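PAN2-PAN3 deadenylation complex catalytic subunit pan2 (PDB 4CZW) shortens the poly(A) tails of mRNA as the exonuclease of the Pan2-Pan3 deadenylation complex, here its exonuclease domain and a ubiquitin-protease-like domain thought to be inactive. Local coordinates at residues P7-P11 with E12-C16; I273-A276 with E277-K280; L428-R431 with E432-I435; D516-P519 with I520-Q523. One frame throughout, in Å; residues are numbered along the deposited sequence.

Interaction 1: P7-P11 with E12-C16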
ATOM      1  N   PRO A   7      14.879  28.319   6.654  1.00 42.96           N
ATOM      2  CA  PRO A   7      14.253  29.074   5.561  1.00 44.53           C
ATOM      3  C   PRO A   7      14.091  28.243   4.293  1.00 41.44           C
ATOM      4  O   PRO A   7      13.269  28.573   3.440  1.00 47.78           O
ATOM      5  CB  PRO A   7      15.230  30.232   5.333  1.00 43.61           C
ATOM      6  CG  PRO A   7      16.541  29.723   5.830  1.00 38.95           C
ATOM      7  CD  PRO A   7      16.203  28.857   7.007  1.00 35.73           C
ATOM      8  N   GLU A   8      14.877  27.179   4.177  1.00 48.28           N
ATOM      9  CA  GLU A   8      14.782  26.272   3.042  1.00 46.38           C
ATOM     10  C   GLU A   8      14.725  24.833   3.530  1.00 42.40           C
ATOM     11  O   GLU A   8      15.093  24.542   4.667  1.00 47.92           O
ATOM     12  CB  GLU A   8      15.963  26.464   2.091  1.00 48.22           C
ATOM     13  CG  GLU A   8      15.956  27.789   1.351  1.00 63.99           C
ATOM     14  CD  GLU A   8      17.201  27.990   0.511  1.00 83.19           C
ATOM     15  OE1 GLU A   8      18.269  27.466   0.892  1.00 72.68           O
ATOM     16  OE2 GLU A   8      17.113  28.676  -0.529  1.00 80.41           O
ATOM     17  N   ALA A   9      14.260  23.937   2.666  1.00 40.89           N
ATOM     18  CA  ALA A   9      14.157  22.526   3.008  1.00 45.28           C
ATOM     19  C   ALA A   9      15.534  21.906   3.220  1.00 50.39           C
ATOM     20  O   ALA A   9      16.357  21.889   2.305  1.00 49.32           O
ATOM     21  CB  ALA A   9      13.401  21.773   1.925  1.00 36.49           C
ATOM     22  N   PRO A  10      15.789  21.401   4.436  1.00 50.64           N
ATOM     23  CA  PRO A  10      17.034  20.691   4.747  1.00 55.90           C
ATOM     24  C   PRO A  10      17.153  19.416   3.915  1.00 56.45           C
ATOM     25  O   PRO A  10      16.142  18.956   3.383  1.00 57.75           O
ATOM     26  CB  PRO A  10      16.893  20.369   6.242  1.00 55.53           C
ATOM     27  CG  PRO A  10      15.869  21.327   6.751  1.00 50.42           C
ATOM     28  CD  PRO A  10      14.915  21.512   5.615  1.00 47.89           C
ATOM     29  N   PRO A  11      18.369  18.854   3.798  1.00 63.97           N
ATOM     30  CA  PRO A  11      18.578  17.619   3.032  1.00 58.14           C
ATOM     31  C   PRO A  11      17.678  16.468   3.484  1.00 51.78           C
ATOM     32  O   PRO A  11      17.388  15.574   2.690  1.00 52.71           O
ATOM     33  CB  PRO A  11      20.056  17.288   3.289  1.00 48.26           C
ATOM     34  CG  PRO A  11      20.460  18.135   4.460  1.00 48.60           C
ATOM     35  CD  PRO A  11      19.630  19.368   4.353  1.00 59.05           C
ATOM     36  N   GLU A  12      17.236  16.501   4.738  1.00 42.83           N
ATOM     37  CA  GLU A  12      16.336  15.480   5.261  1.00 45.88           C
ATOM     38  C   GLU A  12      14.956  15.559   4.608  1.00 52.21           C
ATOM     39  O   GLU A  12      14.206  14.582   4.604  1.00 46.93           O
ATOM     40  CB  GLU A  12      16.198  15.611   6.782  1.00 40.34           C
ATOM     41  CG  GLU A  12      17.474  15.325   7.570  1.00 49.50           C
ATOM     42  CD  GLU A  12      18.402  16.525   7.663  1.00 54.56           C
ATOM     43  OE1 GLU A  12      18.237  17.479   6.874  1.00 57.59           O
ATOM     44  OE2 GLU A  12      19.298  16.514   8.533  1.00 65.56           O
ATOM     45  N   TYR A  13      14.628  16.724   4.058  1.00 44.59           N
ATOM     46  CA  TYR A  13      13.324  16.942   3.437  1.00 44.28           C
ATOM     47  C   TYR A  13      13.398  17.017   1.916  1.00 48.35           C
ATOM     48  O   TYR A  13      12.368  17.076   1.248  1.00 44.44           O
ATOM     49  CB  TYR A  13      12.683  18.224   3.974  1.00 45.62           C
ATOM     50  CG  TYR A  13      11.919  18.049   5.266  1.00 48.24           C
ATOM     51  CD1 TYR A  13      10.612  17.582   5.264  1.00 43.09           C
ATOM     52  CD2 TYR A  13      12.499  18.364   6.487  1.00 46.98           C
ATOM     53  CE1 TYR A  13       9.905  17.425   6.441  1.00 44.28           C
ATOM     54  CE2 TYR A  13      11.802  18.211   7.671  1.00 44.43           C
ATOM     55  CZ  TYR A  13      10.506  17.742   7.642  1.00 48.32           C
ATOM     56  OH  TYR A  13       9.808  17.587   8.817  1.00 41.71           O
ATOM     57  N   ARG A  14      14.610  17.021   1.369  1.00 46.82           N
ATOM     58  CA  ARG A  14      14.789  17.159  -0.074  1.00 44.47           C
ATOM     59  C   ARG A  14      14.545  15.848  -0.812  1.00 44.16           C
ATOM     60  O   ARG A  14      14.452  14.782  -0.198  1.00 48.63           O
ATOM     61  CB  ARG A  14      16.190  17.681  -0.391  1.00 51.20           C
ATOM     62  CG  ARG A  14      16.464  19.069   0.157  1.00 52.42           C
ATOM     63  CD  ARG A  14      17.921  19.456  -0.014  1.00 66.00           C
ATOM     64  NE  ARG A  14      18.246  20.677   0.720  1.00 88.76           N
ATOM     65  CZ  ARG A  14      19.483  21.087   0.977  1.00 81.18           C
ATOM     66  NH1 ARG A  14      20.519  20.370   0.562  1.00 89.30           N
ATOM     67  NH2 ARG A  14      19.686  22.209   1.652  1.00 64.47           N
ATOM     68  N   ILE A  15      14.443  15.941  -2.133  1.00 47.04           N
ATOM     69  CA  ILE A  15      14.211  14.777  -2.979  1.00 51.34           C
ATOM     70  C   ILE A  15      15.398  13.814  -2.954  1.00 49.85           C
ATOM     71  O   ILE A  15      16.541  14.212  -3.178  1.00 41.90           O
ATOM     72  CB  ILE A  15      13.933  15.181  -4.441  1.00 43.90           C
ATOM     73  CG1 ILE A  15      12.653  16.018  -4.537  1.00 58.72           C
ATOM     74  CG2 ILE A  15      13.839  13.944  -5.315  1.00 42.41           C
ATOM     75  CD1 ILE A  15      12.207  16.304  -5.954  1.00 65.28           C
ATOM     76  N   CYS A  16      15.116  12.545  -2.682  1.00 50.74           N
ATOM     77  CA  CYS A  16      16.155  11.525  -2.633  1.00 51.99           C
ATOM     78  C   CYS A  16      16.272  10.801  -3.970  1.00 57.72           C
ATOM     79  O   CYS A  16      15.314  10.189  -4.443  1.00 56.12           O
ATOM     80  CB  CYS A  16      15.870  10.529  -1.510  1.00 60.74           C
ATOM     81  SG  CYS A  16      15.731  11.288   0.123  1.00 74.20           S
TER
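Arg14 reaches back to Ala9 because its CG stands beside the backbone N, anti to the carbonyl carbon (chi1 -63°), and the chain then runs extended from CG to NE. NE gives its hydrogen to Ala9 O at 2.7 Å, in a bond bent moderately from straight (155° at the hydrogen), with the oxygen near the edge of the guanidinium and slightly out of its plane. One face of the same group lies against Pro11, whose N is 3.6 Å above the guanidinium plane of Arg14, toward its rim. A long, flat cationic side chain suits this place, since it can span a turn, bond a carbonyl and still cover a proline. Glu12 is instead bent at chi2 (84°), which folds its carboxylate back along the two prolines, with OE1 close to Pro10 CB and Pro11 CG.

The backbone beneath makes two overlapping type I turns. Tyr13 N bonds Pro10 O at 2.8 Å, and a weak bond joins Arg14 N to Pro11 O at 3.4 Å. Pro11 suits the second position of the first turn, where its ring fixes phi and no N-H is needed. Through these turns the N-terminal segment of the pseudo-protease domain is laid against strands 339-347 and 361-365.

Tyr13 points into the domain, its CB 4.2 Å from Ala9 CB and its CD2 4.1 Å from Pro10 CD. The ring meets Trp384 edge-to-face, and its OH is satisfied by hydrogen bonds with Glu376 and Lys385. Asn365 ND2 holds the carbonyls of Glu12 and Arg14.

Interaction 2: I273-A276 with E277-K280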
ATOM      1  N   ILE A 273      -5.042  24.722   0.844  1.00 48.70           N
ATOM      2  CA  ILE A 273      -4.252  25.940   0.992  1.00 49.27           C
ATOM      3  C   ILE A 273      -3.996  26.585  -0.367  1.00 54.62           C
ATOM      4  O   ILE A 273      -3.342  25.995  -1.226  1.00 62.60           O
ATOM      5  CB  ILE A 273      -2.906  25.657   1.682  1.00 43.63           C
ATOM      6  CG1 ILE A 273      -3.135  25.044   3.064  1.00 47.02           C
ATOM      7  CG2 ILE A 273      -2.084  26.930   1.785  1.00 49.70           C
ATOM      8  CD1 ILE A 273      -1.862  24.623   3.765  1.00 49.97           C
ATOM      9  N   THR A 274      -4.512  27.795  -0.558  1.00 50.46           N
ATOM     10  CA  THR A 274      -4.420  28.461  -1.854  1.00 56.64           C
ATOM     11  C   THR A 274      -3.756  29.834  -1.779  1.00 60.96           C
ATOM     12  O   THR A 274      -3.018  30.221  -2.686  1.00 67.68           O
ATOM     13  CB  THR A 274      -5.813  28.629  -2.495  1.00 55.62           C
ATOM     14  OG1 THR A 274      -6.677  29.324  -1.586  1.00 60.24           O
ATOM     15  CG2 THR A 274      -6.418  27.273  -2.821  1.00 47.74           C
ATOM     16  N   THR A 275      -4.016  30.569  -0.703  1.00 58.84           N
ATOM     17  CA  THR A 275      -3.515  31.933  -0.581  1.00 57.54           C
ATOM     18  C   THR A 275      -2.345  32.037   0.389  1.00 56.38           C
ATOM     19  O   THR A 275      -2.048  31.099   1.126  1.00 60.89           O
ATOM     20  CB  THR A 275      -4.623  32.897  -0.117  1.00 59.37           C
ATOM     21  OG1 THR A 275      -4.999  32.585   1.230  1.00 56.13           O
ATOM     22  CG2 THR A 275      -5.841  32.782  -1.022  1.00 50.18           C
ATOM     23  N   ALA A 276      -1.685  33.190   0.380  1.00 55.77           N
ATOM     24  CA  ALA A 276      -0.573  33.447   1.288  1.00 53.36           C
ATOM     25  C   ALA A 276      -1.055  33.550   2.731  1.00 55.35           C
ATOM     26  O   ALA A 276      -0.333  33.198   3.663  1.00 59.53           O
ATOM     27  CB  ALA A 276       0.160  34.716   0.881  1.00 35.99           C
ATOM     28  N   GLU A 277      -2.284  34.030   2.903  1.00 55.29           N
ATOM     29  CA  GLU A 277      -2.887  34.164   4.227  1.00 61.84           C
ATOM     30  C   GLU A 277      -3.149  32.797   4.842  1.00 60.36           C
ATOM     31  O   GLU A 277      -3.129  32.640   6.063  1.00 55.10           O
ATOM     32  CB  GLU A 277      -4.188  34.962   4.151  1.00 57.93           C
ATOM     33  CG  GLU A 277      -4.017  36.365   3.583  1.00 73.66           C
ATOM     34  CD  GLU A 277      -3.073  37.211   4.414  1.00 94.20           C
ATOM     35  OE1 GLU A 277      -3.100  37.086   5.656  1.00 89.72           O
ATOM     36  OE2 GLU A 277      -2.309  38.005   3.829  1.00 83.09           O
ATOM     37  N   HIS A 278      -3.398  31.809   3.989  1.00 57.40           N
ATOM     38  CA  HIS A 278      -3.598  30.439   4.444  1.00 53.78           C
ATOM     39  C   HIS A 278      -2.296  29.867   4.991  1.00 56.40           C
ATOM     40  O   HIS A 278      -2.295  29.144   5.986  1.00 49.13           O
ATOM     41  CB  HIS A 278      -4.119  29.563   3.304  1.00 54.00           C
ATOM     42  CG  HIS A 278      -5.495  29.928   2.837  1.00 61.89           C
ATOM     43  ND1 HIS A 278      -5.996  29.537   1.614  1.00 55.21           N
ATOM     44  CD2 HIS A 278      -6.477  30.646   3.433  1.00 53.02           C
ATOM     45  CE1 HIS A 278      -7.226  30.000   1.475  1.00 52.52           C
ATOM     46  NE2 HIS A 278      -7.542  30.676   2.565  1.00 54.33           N
ATOM     47  N   ARG A 279      -1.184  30.206   4.347  1.00 54.41           N
ATOM     48  CA  ARG A 279       0.119  29.695   4.761  1.00 48.83           C
ATOM     49  C   ARG A 279       0.597  30.368   6.042  1.00 51.77           C
ATOM     50  O   ARG A 279       1.256  29.738   6.871  1.00 49.34           O
ATOM     51  CB  ARG A 279       1.145  29.877   3.640  1.00 49.53           C
ATOM     52  CG  ARG A 279       0.853  29.031   2.413  1.00 57.01           C
ATOM     53  CD  ARG A 279       1.829  29.310   1.282  1.00 47.12           C
ATOM     54  NE  ARG A 279       1.479  28.560   0.081  1.00 88.26           N
ATOM     55  CZ  ARG A 279       0.695  29.021  -0.889  1.00 93.84           C
ATOM     56  NH1 ARG A 279       0.180  30.242  -0.810  1.00 88.74           N
ATOM     57  NH2 ARG A 279       0.430  28.262  -1.943  1.00 70.98           N
ATOM     58  N   LYS A 280       0.262  31.647   6.203  1.00 56.21           N
ATOM     59  CA  LYS A 280       0.578  32.365   7.431  1.00 47.70           C
ATOM     60  C   LYS A 280      -0.173  31.754   8.609  1.00 43.26           C
ATOM     61  O   LYS A 280       0.359  31.651   9.714  1.00 50.97           O
ATOM     62  CB  LYS A 280       0.232  33.849   7.300  1.00 51.47           C
ATOM     63  CG  LYS A 280       1.038  34.593   6.248  1.00 58.24           C
ATOM     64  CD  LYS A 280       0.736  36.082   6.286  1.00 64.39           C
ATOM     65  CE  LYS A 280       1.529  36.840   5.234  1.00 61.75           C
ATOM     66  NZ  LYS A 280       1.269  38.305   5.303  1.00 74.71           N
TER
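The imidazole of His278 is met by two threonines from different directions. Thr275 OG1 sits over the centre of one face, 3.1 Å above the ring plane of His278, and Thr275 CB adds a CH-pi contact over the face. At the ring's edge, in its plane, Thr274 N donates to His278 ND1 at 3.2 Å through a nearly straight bond (170°). ND1 therefore acts as an acceptor, consistent with a neutral ring whose proton is on NE2. The side chain of Thr274 runs alongside the ring, pointing the same way, while that of Thr275 passes across it.

This is the N-cap of helix 276-282, in the pseudo-protease domain. Thr275 holds OG1 between its backbone N and carbonyl carbon (chi1 67°), which turns the hydroxyl onto the first turn, where it accepts from His278 N at 3.3 Å. Threonine suits the cap because its short side chain supplies an acceptor to a first-turn N-H, which lacks the carbonyl four residues back that serves those deeper in a helix. Were His278 replaced by an alanine, Thr274 N would probably lose its acceptor and the loop be set free to shift against the helix.

Ile273 slides past His278 in the opposite direction and comes over one face of the Arg279 guanidinium. Its CG2 lies 3.7 Å from the aliphatic carbons His278 CB and Arg279 CG alike. Ile273 and Arg279 both rest on Met386 of strand 385-394, and the His278 ring also meets that of Tyr210. Lys280 N closes the helical turn onto Ala276 O at 3.0 Å.

Interaction 3: L428-R431 with E432-I435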
ATOM      1  N   LEU A 428      -1.754 -29.045 -10.293  1.00 55.28           N
ATOM      2  CA  LEU A 428      -2.280 -28.254  -9.183  1.00 53.24           C
ATOM      3  C   LEU A 428      -2.277 -29.006  -7.857  1.00 52.87           C
ATOM      4  O   LEU A 428      -2.339 -30.235  -7.825  1.00 52.13           O
ATOM      5  CB  LEU A 428      -3.702 -27.786  -9.497  1.00 52.90           C
ATOM      6  CG  LEU A 428      -3.861 -26.775 -10.633  1.00 58.22           C
ATOM      7  CD1 LEU A 428      -5.331 -26.493 -10.889  1.00 54.03           C
ATOM      8  CD2 LEU A 428      -3.117 -25.489 -10.310  1.00 57.32           C
ATOM      9  N   LEU A 429      -2.200 -28.251  -6.765  1.00 51.63           N
ATOM     10  CA  LEU A 429      -2.226 -28.827  -5.428  1.00 56.25           C
ATOM     11  C   LEU A 429      -3.558 -29.507  -5.149  1.00 54.53           C
ATOM     12  O   LEU A 429      -4.616 -28.985  -5.500  1.00 53.91           O
ATOM     13  CB  LEU A 429      -1.964 -27.751  -4.372  1.00 55.73           C
ATOM     14  CG  LEU A 429      -0.580 -27.104  -4.359  1.00 57.84           C
ATOM     15  CD1 LEU A 429      -0.532 -25.973  -3.344  1.00 56.33           C
ATOM     16  CD2 LEU A 429       0.494 -28.138  -4.062  1.00 50.10           C
ATOM     17  N   ASP A 430      -3.503 -30.677  -4.523  1.00 56.78           N
ATOM     18  CA  ASP A 430      -4.717 -31.362  -4.105  1.00 57.83           C
ATOM     19  C   ASP A 430      -5.305 -30.642  -2.899  1.00 63.07           C
ATOM     20  O   ASP A 430      -4.604 -30.372  -1.924  1.00 61.84           O
ATOM     21  CB  ASP A 430      -4.433 -32.828  -3.779  1.00 62.20           C
ATOM     22  CG  ASP A 430      -5.698 -33.619  -3.511  1.00 63.39           C
ATOM     23  OD1 ASP A 430      -6.357 -34.036  -4.486  1.00 64.73           O
ATOM     24  OD2 ASP A 430      -6.030 -33.828  -2.325  1.00 69.50           O
ATOM     25  N   ARG A 431      -6.595 -30.330  -2.975  1.00 67.07           N
ATOM     26  CA  ARG A 431      -7.263 -29.537  -1.950  1.00 67.26           C
ATOM     27  C   ARG A 431      -7.303 -30.253  -0.602  1.00 65.79           C
ATOM     28  O   ARG A 431      -7.420 -29.618   0.446  1.00 63.30           O
ATOM     29  CB  ARG A 431      -8.685 -29.194  -2.401  1.00 69.64           C
ATOM     30  CG  ARG A 431      -9.305 -28.006  -1.686  1.00 74.95           C
ATOM     31  CD  ARG A 431     -10.736 -27.780  -2.150  1.00 69.39           C
ATOM     32  NE  ARG A 431     -10.840 -27.751  -3.606  1.00 85.36           N
ATOM     33  CZ  ARG A 431     -10.768 -26.646  -4.342  1.00 93.40           C
ATOM     34  NH1 ARG A 431     -10.592 -25.467  -3.759  1.00 73.54           N
ATOM     35  NH2 ARG A 431     -10.874 -26.719  -5.662  1.00 77.52           N
ATOM     36  N   GLU A 432      -7.195 -31.578  -0.635  1.00 65.54           N
ATOM     37  CA  GLU A 432      -7.317 -32.385   0.572  1.00 68.40           C
ATOM     38  C   GLU A 432      -5.967 -32.732   1.197  1.00 68.70           C
ATOM     39  O   GLU A 432      -5.800 -32.644   2.414  1.00 81.13           O
ATOM     40  CB  GLU A 432      -8.085 -33.673   0.264  1.00 78.04           C
ATOM     41  CG  GLU A 432      -8.214 -34.620   1.447  1.00 88.54           C
ATOM     42  CD  GLU A 432      -8.865 -35.937   1.069  1.00105.75           C
ATOM     43  OE1 GLU A 432      -9.206 -36.115  -0.119  1.00 99.30           O
ATOM     44  OE2 GLU A 432      -9.035 -36.795   1.961  1.00 98.57           O
ATOM     45  N   THR A 433      -5.006 -33.120   0.365  1.00 68.42           N
ATOM     46  CA  THR A 433      -3.746 -33.663   0.863  1.00 68.28           C
ATOM     47  C   THR A 433      -2.577 -32.682   0.804  1.00 65.31           C
ATOM     48  O   THR A 433      -1.616 -32.811   1.562  1.00 67.09           O
ATOM     49  CB  THR A 433      -3.349 -34.931   0.082  1.00 67.36           C
ATOM     50  OG1 THR A 433      -3.185 -34.611  -1.305  1.00 65.07           O
ATOM     51  CG2 THR A 433      -4.420 -36.000   0.228  1.00 73.70           C
ATOM     52  N   GLU A 434      -2.655 -31.702  -0.093  1.00 61.19           N
ATOM     53  CA  GLU A 434      -1.545 -30.774  -0.290  1.00 62.03           C
ATOM     54  C   GLU A 434      -1.881 -29.347   0.130  1.00 59.30           C
ATOM     55  O   GLU A 434      -1.811 -28.421  -0.680  1.00 63.89           O
ATOM     56  CB  GLU A 434      -1.100 -30.791  -1.755  1.00 63.48           C
ATOM     57  CG  GLU A 434      -0.432 -32.087  -2.184  1.00 55.95           C
ATOM     58  CD  GLU A 434       0.026 -32.058  -3.629  1.00 61.59           C
ATOM     59  OE1 GLU A 434      -0.740 -31.572  -4.487  1.00 57.34           O
ATOM     60  OE2 GLU A 434       1.150 -32.525  -3.907  1.00 69.98           O
ATOM     61  N   ILE A 435      -2.240 -29.169   1.397  1.00 51.59           N
ATOM     62  CA  ILE A 435      -2.498 -27.837   1.934  1.00 54.83           C
ATOM     63  C   ILE A 435      -1.218 -27.241   2.511  1.00 55.48           C
ATOM     64  O   ILE A 435      -0.682 -27.750   3.497  1.00 59.51           O
ATOM     65  CB  ILE A 435      -3.589 -27.858   3.020  1.00 58.63           C
ATOM     66  CG1 ILE A 435      -4.919 -28.328   2.429  1.00 60.35           C
ATOM     67  CG2 ILE A 435      -3.743 -26.480   3.645  1.00 47.81           C
ATOM     68  CD1 ILE A 435      -6.067 -28.313   3.415  1.00 52.01           C
TER
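Asp430 OD2 is gripped by three donors. Thr433 N reaches it at 3.0 Å on the anti lone pair, while Glu432 N, also 3.0 Å from Asp430 OD2, and Thr433 OG1, at 3.1 Å from it, come in from opposite faces of the carboxylate, well out of its plane. CG stands anti to the backbone N of Asp430 (chi1 -173°), which brings the carboxylate round to the N-H groups of Glu432 and Thr433, two and three residues on. With Asp430 O accepting from Glu434 N at 3.0 Å, the bonds make an Asx motif. Aspartate suits it because its short chain puts an acceptor just where the N-H groups converge, and the threonine adds a hydroxyl to the same oxygen.

Glu434 returns the grip. Its extended chain carries OE1 back to Asp430 N, 2.9 Å away and fairly straight (161°), using the anti lone pair. The side chain of Leu429 passes across that of Glu434, its CD2 beside both CB and OE1 of the glutamate. The carboxylate also meets Arg481, in a salt bridge to OE2, and Arg486, in one to OE1; they probably hold it ionised. Ile435 lays CG1 beside Arg431 O.

The turn lies on the surface, in the loop that leads from helix 412-415 to strand 441-451. Leu429 and Arg431 rest on Phe415 of that helix, and Glu434 ties the loop to Arg481 at the end of strand 471-481.

Interaction 4: D516-P519 with I520-Q523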
ATOM      1  N   ASP A 516       3.262 -16.969 -26.164  1.00 54.30           N
ATOM      2  CA  ASP A 516       3.005 -17.403 -24.793  1.00 60.59           C
ATOM      3  C   ASP A 516       2.182 -16.383 -24.009  1.00 64.36           C
ATOM      4  O   ASP A 516       1.431 -16.745 -23.103  1.00 54.63           O
ATOM      5  CB  ASP A 516       4.321 -17.669 -24.059  1.00 57.94           C
ATOM      6  CG  ASP A 516       5.149 -18.756 -24.717  1.00 60.53           C
ATOM      7  OD1 ASP A 516       4.755 -19.938 -24.633  1.00 62.39           O
ATOM      8  OD2 ASP A 516       6.199 -18.430 -25.308  1.00 60.42           O
ATOM      9  N   LEU A 517       2.327 -15.110 -24.361  1.00 61.37           N
ATOM     10  CA  LEU A 517       1.632 -14.041 -23.654  1.00 61.61           C
ATOM     11  C   LEU A 517       0.424 -13.527 -24.436  1.00 66.71           C
ATOM     12  O   LEU A 517      -0.325 -12.681 -23.947  1.00 66.62           O
ATOM     13  CB  LEU A 517       2.594 -12.887 -23.360  1.00 54.76           C
ATOM     14  CG  LEU A 517       3.855 -13.249 -22.572  1.00 52.12           C
ATOM     15  CD1 LEU A 517       4.689 -12.008 -22.290  1.00 47.77           C
ATOM     16  CD2 LEU A 517       3.498 -13.968 -21.279  1.00 50.60           C
ATOM     17  N   ASP A 518       0.240 -14.039 -25.649  1.00 63.96           N
ATOM     18  CA  ASP A 518      -0.896 -13.652 -26.481  1.00 61.89           C
ATOM     19  C   ASP A 518      -2.142 -14.448 -26.103  1.00 61.32           C
ATOM     20  O   ASP A 518      -2.184 -15.661 -26.292  1.00 63.19           O
ATOM     21  CB  ASP A 518      -0.572 -13.851 -27.962  1.00 69.47           C
ATOM     22  CG  ASP A 518      -1.706 -13.419 -28.871  1.00 72.37           C
ATOM     23  OD1 ASP A 518      -1.740 -12.232 -29.257  1.00 86.62           O
ATOM     24  OD2 ASP A 518      -2.562 -14.267 -29.199  1.00 72.82           O
ATOM     25  N   PRO A 519      -3.167 -13.756 -25.579  1.00 62.65           N
ATOM     26  CA  PRO A 519      -4.391 -14.367 -25.043  1.00 63.26           C
ATOM     27  C   PRO A 519      -5.136 -15.248 -26.044  1.00 68.71           C
ATOM     28  O   PRO A 519      -5.882 -16.139 -25.637  1.00 66.12           O
ATOM     29  CB  PRO A 519      -5.248 -13.154 -24.663  1.00 59.27           C
ATOM     30  CG  PRO A 519      -4.279 -12.040 -24.485  1.00 55.53           C
ATOM     31  CD  PRO A 519      -3.199 -12.288 -25.487  1.00 62.90           C
ATOM     32  N   ILE A 520      -4.936 -15.000 -27.333  1.00 64.70           N
ATOM     33  CA  ILE A 520      -5.646 -15.737 -28.370  1.00 67.66           C
ATOM     34  C   ILE A 520      -4.948 -17.048 -28.732  1.00 69.17           C
ATOM     35  O   ILE A 520      -5.601 -18.071 -28.938  1.00 71.15           O
ATOM     36  CB  ILE A 520      -5.805 -14.884 -29.648  1.00 74.54           C
ATOM     37  CG1 ILE A 520      -6.493 -13.556 -29.321  1.00 66.67           C
ATOM     38  CG2 ILE A 520      -6.586 -15.642 -30.711  1.00 67.78           C
ATOM     39  CD1 ILE A 520      -6.683 -12.657 -30.523  1.00 62.83           C
ATOM     40  N   ASN A 521      -3.619 -17.018 -28.793  1.00 68.98           N
ATOM     41  CA  ASN A 521      -2.860 -18.156 -29.307  1.00 70.86           C
ATOM     42  C   ASN A 521      -2.011 -18.889 -28.269  1.00 69.92           C
ATOM     43  O   ASN A 521      -1.353 -19.878 -28.595  1.00 72.57           O
ATOM     44  CB  ASN A 521      -1.959 -17.692 -30.455  1.00 76.30           C
ATOM     45  CG  ASN A 521      -2.747 -17.171 -31.640  1.00 75.46           C
ATOM     46  OD1 ASN A 521      -3.744 -17.768 -32.048  1.00 76.40           O
ATOM     47  ND2 ASN A 521      -2.307 -16.049 -32.196  1.00 63.33           N
ATOM     48  N   SER A 522      -2.023 -18.414 -27.028  1.00 70.76           N
ATOM     49  CA  SER A 522      -1.204 -19.023 -25.982  1.00 62.39           C
ATOM     50  C   SER A 522      -1.675 -20.429 -25.631  1.00 69.35           C
ATOM     51  O   SER A 522      -2.873 -20.700 -25.581  1.00 67.97           O
ATOM     52  CB  SER A 522      -1.201 -18.153 -24.722  1.00 66.00           C
ATOM     53  OG  SER A 522      -0.401 -18.733 -23.706  1.00 65.88           O
ATOM     54  N   GLN A 523      -0.717 -21.319 -25.392  1.00 71.55           N
ATOM     55  CA  GLN A 523      -1.011 -22.673 -24.941  1.00 68.15           C
ATOM     56  C   GLN A 523      -0.741 -22.791 -23.448  1.00 65.93           C
ATOM     57  O   GLN A 523      -0.822 -23.875 -22.868  1.00 66.49           O
ATOM     58  CB  GLN A 523      -0.178 -23.696 -25.715  1.00 66.64           C
ATOM     59  CG  GLN A 523      -0.543 -23.805 -27.183  1.00 70.00           C
ATOM     60  CD  GLN A 523      -1.950 -24.328 -27.389  1.00 68.77           C
ATOM     61  OE1 GLN A 523      -2.729 -23.759 -28.153  1.00 84.12           O
ATOM     62  NE2 GLN A 523      -2.281 -25.419 -26.708  1.00 68.98           N
TER
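Asp518 curls its side chain past Pro519 to the N-H groups of Ile520 and Asn521 by setting CG opposite the backbone N (chi1 -178°). OD2 then accepts from Asn521 N at 3.0 Å, on the lone pair away from the other oxygen, and more weakly from Ile520 N at 3.1 Å. The β-branched Ile520 stands with CB beside the same oxygen. The backbone carbonyl of the same residue, Asp518 O, takes Ser522 N at 2.9 Å, the donor lying nearly in line with the C=O, and a weak second bond from Asn521 N at 3.2 Å. Carboxylate and carbonyl of one residue thus hold three successive N-H groups, an Asx motif. Pro519, with its restricted phi, fits the position after the aspartate. Without the carboxylate, as with a leucine at Asp518, the N-H of Asn521 is likely to lose its stronger acceptor and the turn to open.

Ser522 also has its oxygen opposite its backbone N (chi1 -180°), but here the rotation aims OG back at the preceding helix. The hydroxyl donates to Asp516 O at 2.8 Å, coming from above the carbonyl plane, and also bonds Arg524 N. A small hydroxyl suits this buried spot, bonding main-chain atoms on two parts of the chain. The carboxylate of Asp516 bonds Thr513 OG1 through OD2 and Arg524 through OD1, in a salt bridge; its side chain is about 10 Å from that of Glu447, a probable ligand of the catalytic metal.

The turn joins helix 514-517 to strand 525-527 of the exonuclease sheet. Leu517 and Pro519 both pack on Leu526 of that strand.

Interactions 1 and 2 belong to the pseudo-protease domain, their centres about 21 Å apart; interaction 4 lies in the exonuclease, and interaction 3 in the loop that enters its sheet, about 28 Å from interaction 4 between centres. Interactions 2 and 3 are surface contacts, whereas 1 and 4 are partly buried. All four are local contacts: three turns and a helix N-cap. Interactions 3 and 4 are each an Asx motif headed by an aspartate, but interaction 3 adds a charged glutamate tied to arginines and interaction 4 a buried serine. Interaction 2 uses a threonine cap and an imidazole that accepts a backbone N-H; interaction 1 relies on prolines, an arginine and an inward-facing tyrosine.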